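Local coordinates for endo-beta-1,4-glucanase (cellulase B) (Bacillus halodurans, PDB 4V2X), which probably hydrolyses beta-1,4-glucan chains internally, with a family 5 glycoside hydrolase module joined to an Ig-like module and a CBM46 carbohydrate-binding module, at residues N504-M509 and L560-W565; R481-Q486 and S566-N571. All coordinates share one frame; numbering follows the deposited sequence.

Following the chain from the catalytic (beta/alpha)8 barrel through the Ig-like module, residues 481-486 come first, where strand 473-480 of the Ig-like sheet gives way to the CBM46 module. Contact 1 then pairs 504-509 with 560-565, closing a loop of 50 residues, and contact 2 brings 566-571 back to 481-486, closing a wider loop of 79 residues that encloses the first. The turn after Trp-565 joins the two, since strands 556-564 and 569-577 are sequential neighbours in one antiparallel sheet. Asn-504 bridges the contacts, its OD1 meeting Ser-566 OG and its ND2 meeting Arg-481 O.

Contact 1: residues N504-M509 and L560-W565; sequences NSLATM and LTFHFW. With GOL (glycerol), chain F.
Four backbone hydrogen bonds join Ser-505, Ala-507 and Thr-508 to His-563 and Trp-565. Trp-565 N gives to Ser-505 O at 3.0 Å, nearly straight at 167°. His-563 O takes two donors, Ala-507 N at 2.8 Å and, weakly, Thr-508 N at 3.3 Å, while His-563 N returns a bond to Thr-508 O. Two residues thus face one, and the register slips by a residue between the pairs Leu-506/Phe-564 and Thr-508/His-563.

Met-509 and Phe-562 share one face of the strand pair. The two side chains run alongside each other; CG of Met-509 lies over the Phe-562 ring, 3.8 Å from its centroid, and SD approaches the same ring obliquely. A bend at chi3 (74°) carries CE toward Leu-560. Leu-506 starts away from the other strand, but its end turns back to two rings: CD1 sits over the face of Phe-564 and at the edge of Phe-562. Met-543 and Phe-534 cover Leu-506 from strands 542-545 and 534-537.

At the bulge the methyl of Ala-507 rests on the indole of Trp-565, its CB 3.6 Å from the five-membered ring's centroid in a CH-pi contact. A glycerol, probably from the crystallisation liquor, lies at the indole edge; its O2 is so close to NE1 that the distance is doubtful, and its O3 bonds to Ala-507 O. Trp-565 also touches Arg-288 and Gln-333 of the catalytic module, so this end of the pair lies at the interface between modules. On the other side of the strands from Met-509, CG2 of Thr-508 lies beside CB of His-563, whose NE2 is held by Glu-510.

An antiparallel strand pair interrupted by a classic beta bulge, with a Met-aromatic contact on its buried face, joins edge strand 506-513 to its neighbour 556-564 in the CBM46 beta-sandwich.

Contact 2: residues R481-Q486 and S566-N571; sequences RTPVLQ and SGETVN
Within the antiparallel beta framework of the CBM46 module, the entry segment 481-486 packs side chain to side chain against the turn and strand start at 566-571, with no backbone hydrogen bond between them. The strands concerned, 484-491 and 569-577, belong to one sheet; in its order 580-585 separates them, but at this end their side chains meet directly.

The polar link is a hydrogen bond from Thr-482 OG1 to Glu-568 OE1, 3.0 Å. The hydroxyl reaches the carboxylate from above, 55° out of its plane, and the threonine and glutamate chains stand roughly perpendicular. A bend at chi2 (-72°) folds the glutamate chain so that its carboxylate meets the threonine while CB and CG lie against the proline, CB being 3.8 Å from Pro-483 CD. Tyr-480, from the last strand of the Ig-like module, also touches Glu-568.

Val-570 spreads its two methyls over different partners. CG2 lies 3.6 Å from Pro-483 O and 4.1 Å from Pro-483 CG; the valine and proline side chains run past one another, pointing opposite ways. CG1 meets the CD1 branch of Leu-485 at 3.9 Å. Leu-485 also packs on Phe-562, and Pro-483 on Phe-564, so this apolar patch continues onto strand 556-564.

In the turn, Ser-566 OG accepts from Glu-568 N at 3.3 Å and also bonds to Asn-504. Gly-567 takes a positive phi at the corner. The result is an ST turn in the hairpin linking strands 556-564 and 569-577, packed against the chain entering the CBM46 beta-sandwich.

Contact 1: residues N504-M509 and L560-W565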
ATOM      1  N   ASN A 504      29.201  38.209  28.373  1.00 21.34           N
ATOM      2  CA  ASN A 504      28.222  37.121  28.367  1.00 21.13           C
ATOM      3  C   ASN A 504      27.784  36.717  26.971  1.00 21.85           C
ATOM      4  O   ASN A 504      27.816  37.519  26.036  1.00 24.14           O
ATOM      5  CB  ASN A 504      26.978  37.508  29.164  1.00 21.36           C
ATOM      6  CG  ASN A 504      27.262  37.668  30.635  1.00 22.29           C
ATOM      7  OD1 ASN A 504      27.267  36.687  31.377  1.00 25.17           O
ATOM      8  ND2 ASN A 504      27.508  38.904  31.066  1.00 21.76           N
ATOM      9  N   SER A 505      27.374  35.455  26.858  1.00 19.91           N
ATOM     10  CA  SER A 505      26.778  34.919  25.645  0.50 19.60           C
ATOM     11  C   SER A 505      25.317  34.589  25.935  1.00 18.78           C
ATOM     12  O   SER A 505      25.016  33.947  26.943  1.00 18.18           O
ATOM     13  CB  SER A 505      27.524  33.659  25.212  0.50 19.79           C
ATOM     14  OG  SER A 505      26.871  33.009  24.138  0.50 19.72           O
ATOM     15  N   LEU A 506      24.417  35.034  25.062  1.00 17.20           N
ATOM     16  CA  LEU A 506      22.992  34.801  25.270  1.00 16.93           C
ATOM     17  C   LEU A 506      22.627  33.382  24.871  1.00 15.97           C
ATOM     18  O   LEU A 506      22.987  32.935  23.791  1.00 17.50           O
ATOM     19  CB  LEU A 506      22.167  35.796  24.454  1.00 16.59           C
ATOM     20  CG  LEU A 506      20.639  35.679  24.556  1.00 17.26           C
ATOM     21  CD1 LEU A 506      20.143  36.058  25.939  1.00 16.87           C
ATOM     22  CD2 LEU A 506      19.981  36.548  23.497  1.00 17.89           C
ATOM     23  N   ALA A 507      21.880  32.691  25.734  1.00 15.92           N
ATOM     24  CA  ALA A 507      21.412  31.335  25.452  1.00 15.76           C
ATOM     25  C   ALA A 507      20.005  31.325  24.846  1.00 15.57           C
ATOM     26  O   ALA A 507      19.770  30.714  23.801  1.00 17.21           O
ATOM     27  CB  ALA A 507      21.442  30.499  26.721  1.00 15.70           C
ATOM     28  N   THR A 508      19.076  32.001  25.505  1.00 16.19           N
ATOM     29  CA  THR A 508      17.699  32.062  25.012  1.00 15.86           C
ATOM     30  C   THR A 508      16.927  33.198  25.701  1.00 14.97           C
ATOM     31  O   THR A 508      17.453  33.890  26.585  1.00 14.16           O
ATOM     32  CB  THR A 508      16.998  30.679  25.148  1.00 17.32           C
ATOM     33  OG1 THR A 508      15.682  30.703  24.552  1.00 17.10           O
ATOM     34  CG2 THR A 508      16.937  30.244  26.605  1.00 17.63           C
ATOM     35  N   MET A 509      15.701  33.414  25.243  1.00 12.88           N
ATOM     36  CA  MET A 509      14.869  34.503  25.729  1.00 13.02           C
ATOM     37  C   MET A 509      13.444  33.995  25.879  1.00 12.80           C
ATOM     38  O   MET A 509      12.903  33.395  24.954  1.00 13.21           O
ATOM     39  CB  MET A 509      14.882  35.675  24.748  1.00 12.98           C
ATOM     40  CG  MET A 509      14.112  36.893  25.243  1.00 13.40           C
ATOM     41  SD  MET A 509      13.675  38.076  23.954  1.00 13.18           S
ATOM     42  CE  MET A 509      12.341  37.216  23.122  1.00 13.56           C
ATOM     43  N   LEU A 560      10.099  39.976  29.339  1.00 14.46           N
ATOM     44  CA  LEU A 560      11.141  39.199  28.699  1.00 14.23           C
ATOM     45  C   LEU A 560      12.121  38.727  29.761  1.00 15.09           C
ATOM     46  O   LEU A 560      12.385  39.442  30.727  1.00 14.46           O
ATOM     47  CB  LEU A 560      11.882  40.049  27.669  1.00 14.50           C
ATOM     48  CG  LEU A 560      11.037  40.684  26.572  1.00 14.34           C
ATOM     49  CD1 LEU A 560      11.925  41.506  25.655  1.00 14.77           C
ATOM     50  CD2 LEU A 560      10.277  39.635  25.781  1.00 14.54           C
ATOM     51  N   THR A 561      12.656  37.526  29.580  1.00 13.70           N
ATOM     52  CA  THR A 561      13.699  37.022  30.459  1.00 15.22           C
ATOM     53  C   THR A 561      14.830  36.498  29.586  1.00 14.85           C
ATOM     54  O   THR A 561      14.648  35.561  28.809  1.00 14.34           O
ATOM     55  CB  THR A 561      13.182  35.915  31.388  1.00 15.35           C
ATOM     56  OG1 THR A 561      12.034  36.386  32.108  1.00 16.27           O
ATOM     57  CG2 THR A 561      14.272  35.479  32.372  1.00 15.91           C
ATOM     58  N   PHE A 562      15.987  37.134  29.706  1.00 14.99           N
ATOM     59  CA  PHE A 562      17.159  36.755  28.953  1.00 15.32           C
ATOM     60  C   PHE A 562      18.030  35.875  29.822  1.00 16.20           C
ATOM     61  O   PHE A 562      18.397  36.263  30.928  1.00 16.13           O
ATOM     62  CB  PHE A 562      17.919  37.996  28.499  1.00 15.65           C
ATOM     63  CG  PHE A 562      17.149  38.839  27.532  1.00 14.88           C
ATOM     64  CD1 PHE A 562      16.282  39.816  27.983  1.00 15.13           C
ATOM     65  CD2 PHE A 562      17.283  38.639  26.164  1.00 15.54           C
ATOM     66  CE1 PHE A 562      15.559  40.586  27.086  1.00 15.48           C
ATOM     67  CE2 PHE A 562      16.571  39.405  25.264  1.00 14.86           C
ATOM     68  CZ  PHE A 562      15.708  40.383  25.725  1.00 15.18           C
ATOM     69  N   HIS A 563      18.321  34.685  29.304  1.00 16.77           N
ATOM     70  CA  HIS A 563      19.135  33.682  29.978  1.00 17.93           C
ATOM     71  C   HIS A 563      20.500  33.638  29.322  1.00 16.22           C
ATOM     72  O   HIS A 563      20.601  33.420  28.121  1.00 15.79           O
ATOM     73  CB  HIS A 563      18.466  32.315  29.841  1.00 19.49           C
ATOM     74  CG  HIS A 563      17.106  32.242  30.462  1.00 22.16           C
ATOM     75  ND1 HIS A 563      16.900  31.803  31.752  1.00 25.81           N
ATOM     76  CD2 HIS A 563      15.882  32.558  29.974  1.00 22.64           C
ATOM     77  CE1 HIS A 563      15.609  31.848  32.031  1.00 25.85           C
ATOM     78  NE2 HIS A 563      14.970  32.296  30.968  1.00 23.01           N
ATOM     79  N   PHE A 564      21.548  33.840  30.117  1.00 16.77           N
ATOM     80  CA  PHE A 564      22.922  33.821  29.614  1.00 16.11           C
ATOM     81  C   PHE A 564      23.654  32.575  30.091  1.00 16.30           C
ATOM     82  O   PHE A 564      23.318  32.000  31.124  1.00 16.37           O
ATOM     83  CB  PHE A 564      23.667  35.088  30.047  1.00 16.32           C
ATOM     84  CG  PHE A 564      23.047  36.349  29.524  1.00 16.34           C
ATOM     85  CD1 PHE A 564      21.993  36.952  30.201  1.00 15.92           C
ATOM     86  CD2 PHE A 564      23.491  36.914  28.336  1.00 15.97           C
ATOM     87  CE1 PHE A 564      21.404  38.108  29.712  1.00 16.29           C
ATOM     88  CE2 PHE A 564      22.906  38.064  27.842  1.00 15.71           C
ATOM     89  CZ  PHE A 564      21.864  38.663  28.531  1.00 15.73           C
ATOM     90  N   TRP A 565      24.659  32.165  29.327  1.00 15.79           N
ATOM     91  CA  TRP A 565      25.386  30.925  29.606  1.00 15.72           C
ATOM     92  C   TRP A 565      26.178  30.942  30.917  1.00 16.18           C
ATOM     93  O   TRP A 565      26.530  29.886  31.445  1.00 16.65           O
ATOM     94  CB  TRP A 565      26.293  30.575  28.427  1.00 16.26           C
ATOM     95  CG  TRP A 565      25.510  30.003  27.293  1.00 15.90           C
ATOM     96  CD1 TRP A 565      25.230  30.598  26.106  1.00 15.95           C
ATOM     97  CD2 TRP A 565      24.861  28.732  27.270  1.00 15.81           C
ATOM     98  NE1 TRP A 565      24.457  29.769  25.332  1.00 15.31           N
ATOM     99  CE2 TRP A 565      24.211  28.617  26.028  1.00 15.71           C
ATOM    100  CE3 TRP A 565      24.763  27.675  28.184  1.00 16.34           C
ATOM    101  CZ2 TRP A 565      23.487  27.478  25.665  1.00 15.43           C
ATOM    102  CZ3 TRP A 565      24.042  26.546  27.823  1.00 16.52           C
ATOM    103  CH2 TRP A 565      23.412  26.459  26.574  1.00 16.31           C
TER
HETATM  104  C1  GOL F1569      24.478  30.359  20.493  1.00 36.52           C
HETATM  105  O1  GOL F1569      25.471  31.388  20.457  1.00 44.12           O
HETATM  106  C2  GOL F1569      23.665  30.515  21.762  1.00 36.32           C
HETATM  107  O2  GOL F1569      24.486  30.192  22.883  1.00 36.18           O
HETATM  108  C3  GOL F1569      22.440  29.618  21.686  1.00 33.70           C
HETATM  109  O3  GOL F1569      22.206  28.919  22.913  1.00 30.67           O

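Contact 2: residues R481-Q486 and S566-N571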
ATOM      1  N   ARG A 481      30.625  40.202  33.718  1.00 20.32           N
ATOM      2  CA  ARG A 481      29.868  40.915  34.747  1.00 23.59           C
ATOM      3  C   ARG A 481      28.395  40.788  34.396  1.00 23.51           C
ATOM      4  O   ARG A 481      28.044  40.395  33.285  1.00 23.16           O
ATOM      5  CB  ARG A 481      30.198  42.401  34.781  1.00 26.96           C
ATOM      6  CG  ARG A 481      31.610  42.765  34.395  1.00 31.55           C
ATOM      7  CD  ARG A 481      31.762  44.272  34.337  1.00 32.98           C
ATOM      8  NE  ARG A 481      31.409  44.888  35.617  1.00 35.00           N
ATOM      9  CZ  ARG A 481      30.555  45.898  35.777  1.00 34.79           C
ATOM     10  NH1 ARG A 481      29.951  46.461  34.737  1.00 37.29           N
ATOM     11  NH2 ARG A 481      30.320  46.365  36.996  1.00 36.24           N
ATOM     12  N   THR A 482      27.531  41.159  35.329  1.00 25.01           N
ATOM     13  CA  THR A 482      26.102  41.147  35.056  1.00 26.48           C
ATOM     14  C   THR A 482      25.839  41.961  33.784  1.00 23.41           C
ATOM     15  O   THR A 482      26.303  43.102  33.673  1.00 22.08           O
ATOM     16  CB  THR A 482      25.290  41.701  36.244  1.00 28.78           C
ATOM     17  OG1 THR A 482      25.374  40.777  37.336  1.00 31.56           O
ATOM     18  CG2 THR A 482      23.820  41.891  35.871  1.00 29.31           C
ATOM     19  N   PRO A 483      25.129  41.365  32.811  1.00 23.40           N
ATOM     20  CA  PRO A 483      24.783  42.123  31.613  1.00 22.01           C
ATOM     21  C   PRO A 483      23.708  43.143  31.937  1.00 21.56           C
ATOM     22  O   PRO A 483      22.916  42.932  32.855  1.00 20.67           O
ATOM     23  CB  PRO A 483      24.261  41.063  30.638  1.00 23.19           C
ATOM     24  CG  PRO A 483      24.137  39.793  31.404  1.00 23.77           C
ATOM     25  CD  PRO A 483      24.476  40.045  32.837  1.00 23.38           C
ATOM     26  N   VAL A 484      23.701  44.244  31.195  1.00 21.24           N
ATOM     27  CA  VAL A 484      22.804  45.351  31.467  1.00 21.81           C
ATOM     28  C   VAL A 484      22.067  45.687  30.186  1.00 20.50           C
ATOM     29  O   VAL A 484      22.690  45.875  29.144  1.00 21.62           O
ATOM     30  CB  VAL A 484      23.572  46.597  31.963  1.00 22.74           C
ATOM     31  CG1 VAL A 484      22.603  47.714  32.322  1.00 23.15           C
ATOM     32  CG2 VAL A 484      24.443  46.249  33.161  1.00 23.42           C
ATOM     33  N   LEU A 485      20.742  45.736  30.276  1.00 21.92           N
ATOM     34  CA  LEU A 485      19.898  46.210  29.187  1.00 22.01           C
ATOM     35  C   LEU A 485      19.371  47.586  29.553  1.00 22.49           C
ATOM     36  O   LEU A 485      19.223  47.914  30.737  1.00 22.22           O
ATOM     37  CB  LEU A 485      18.733  45.247  28.954  1.00 22.50           C
ATOM     38  CG  LEU A 485      19.143  43.822  28.586  1.00 22.43           C
ATOM     39  CD1 LEU A 485      17.919  42.923  28.520  1.00 22.77           C
ATOM     40  CD2 LEU A 485      19.907  43.778  27.274  1.00 23.86           C
ATOM     41  N   GLN A 486      19.084  48.391  28.538  1.00 21.54           N
ATOM     42  CA  GLN A 486      18.637  49.754  28.779  1.00 21.53           C
ATOM     43  C   GLN A 486      17.237  49.993  28.245  1.00 21.05           C
ATOM     44  O   GLN A 486      16.829  49.412  27.236  1.00 19.34           O
ATOM     45  CB  GLN A 486      19.609  50.756  28.155  1.00 23.14           C
ATOM     46  CG  GLN A 486      21.065  50.564  28.553  1.00 23.33           C
ATOM     47  CD  GLN A 486      21.339  50.864  30.019  1.00 24.82           C
ATOM     48  OE1 GLN A 486      20.448  51.257  30.768  1.00 24.80           O
ATOM     49  NE2 GLN A 486      22.585  50.677  30.434  1.00 26.63           N
ATOM     50  N   SER A 566      26.465  32.137  31.419  1.00 16.34           N
ATOM     51  CA  SER A 566      27.104  32.312  32.719  1.00 17.42           C
ATOM     52  C   SER A 566      26.179  31.979  33.881  1.00 18.69           C
ATOM     53  O   SER A 566      26.637  31.877  35.014  1.00 20.36           O
ATOM     54  CB  SER A 566      27.545  33.764  32.875  1.00 17.15           C
ATOM     55  OG  SER A 566      26.421  34.621  32.789  1.00 16.42           O
ATOM     56  N   GLY A 567      24.880  31.859  33.605  1.00 18.62           N
ATOM     57  CA  GLY A 567      23.879  31.696  34.644  1.00 20.05           C
ATOM     58  C   GLY A 567      23.143  32.985  34.952  1.00 20.34           C
ATOM     59  O   GLY A 567      22.139  32.960  35.665  1.00 21.94           O
ATOM     60  N   GLU A 568      23.641  34.110  34.432  1.00 19.33           N
ATOM     61  CA  GLU A 568      22.998  35.398  34.635  1.00 20.21           C
ATOM     62  C   GLU A 568      21.645  35.408  33.939  1.00 19.97           C
ATOM     63  O   GLU A 568      21.494  34.872  32.840  1.00 19.31           O
ATOM     64  CB  GLU A 568      23.866  36.542  34.098  1.00 20.76           C
ATOM     65  CG  GLU A 568      25.120  36.826  34.916  1.00 22.48           C
ATOM     66  CD  GLU A 568      24.830  37.478  36.260  1.00 23.36           C
ATOM     67  OE1 GLU A 568      23.974  38.378  36.325  1.00 24.55           O
ATOM     68  OE2 GLU A 568      25.471  37.097  37.259  1.00 25.77           O
ATOM     69  N   THR A 569      20.669  36.003  34.614  1.00 20.76           N
ATOM     70  CA  THR A 569      19.312  36.143  34.107  1.00 22.36           C
ATOM     71  C   THR A 569      18.962  37.614  34.224  1.00 20.28           C
ATOM     72  O   THR A 569      19.195  38.218  35.267  1.00 21.05           O
ATOM     73  CB  THR A 569      18.341  35.300  34.957  1.00 24.33           C
ATOM     74  OG1 THR A 569      18.680  33.915  34.813  1.00 28.05           O
ATOM     75  CG2 THR A 569      16.899  35.526  34.541  1.00 26.09           C
ATOM     76  N   VAL A 570      18.429  38.201  33.157  1.00 18.93           N
ATOM     77  CA  VAL A 570      18.023  39.601  33.184  1.00 18.04           C
ATOM     78  C   VAL A 570      16.595  39.708  32.678  1.00 17.51           C
ATOM     79  O   VAL A 570      16.296  39.226  31.592  1.00 17.17           O
ATOM     80  CB  VAL A 570      18.944  40.476  32.301  1.00 18.69           C
ATOM     81  CG1 VAL A 570      18.456  41.919  32.270  1.00 19.55           C
ATOM     82  CG2 VAL A 570      20.380  40.409  32.796  1.00 19.17           C
ATOM     83  N   ASN A 571      15.726  40.333  33.471  1.00 17.59           N
ATOM     84  CA  ASN A 571      14.358  40.627  33.043  1.00 18.74           C
ATOM     85  C   ASN A 571      14.272  41.972  32.355  1.00 18.02           C
ATOM     86  O   ASN A 571      15.102  42.846  32.580  1.00 19.47           O
ATOM     87  CB  ASN A 571      13.399  40.603  34.229  1.00 20.70           C
ATOM     88  CG  ASN A 571      13.308  39.234  34.875  1.00 23.68           C
ATOM     89  OD1 ASN A 571      13.416  39.106  36.094  1.00 30.94           O
ATOM     90  ND2 ASN A 571      13.122  38.210  34.068  1.00 22.61           N
TER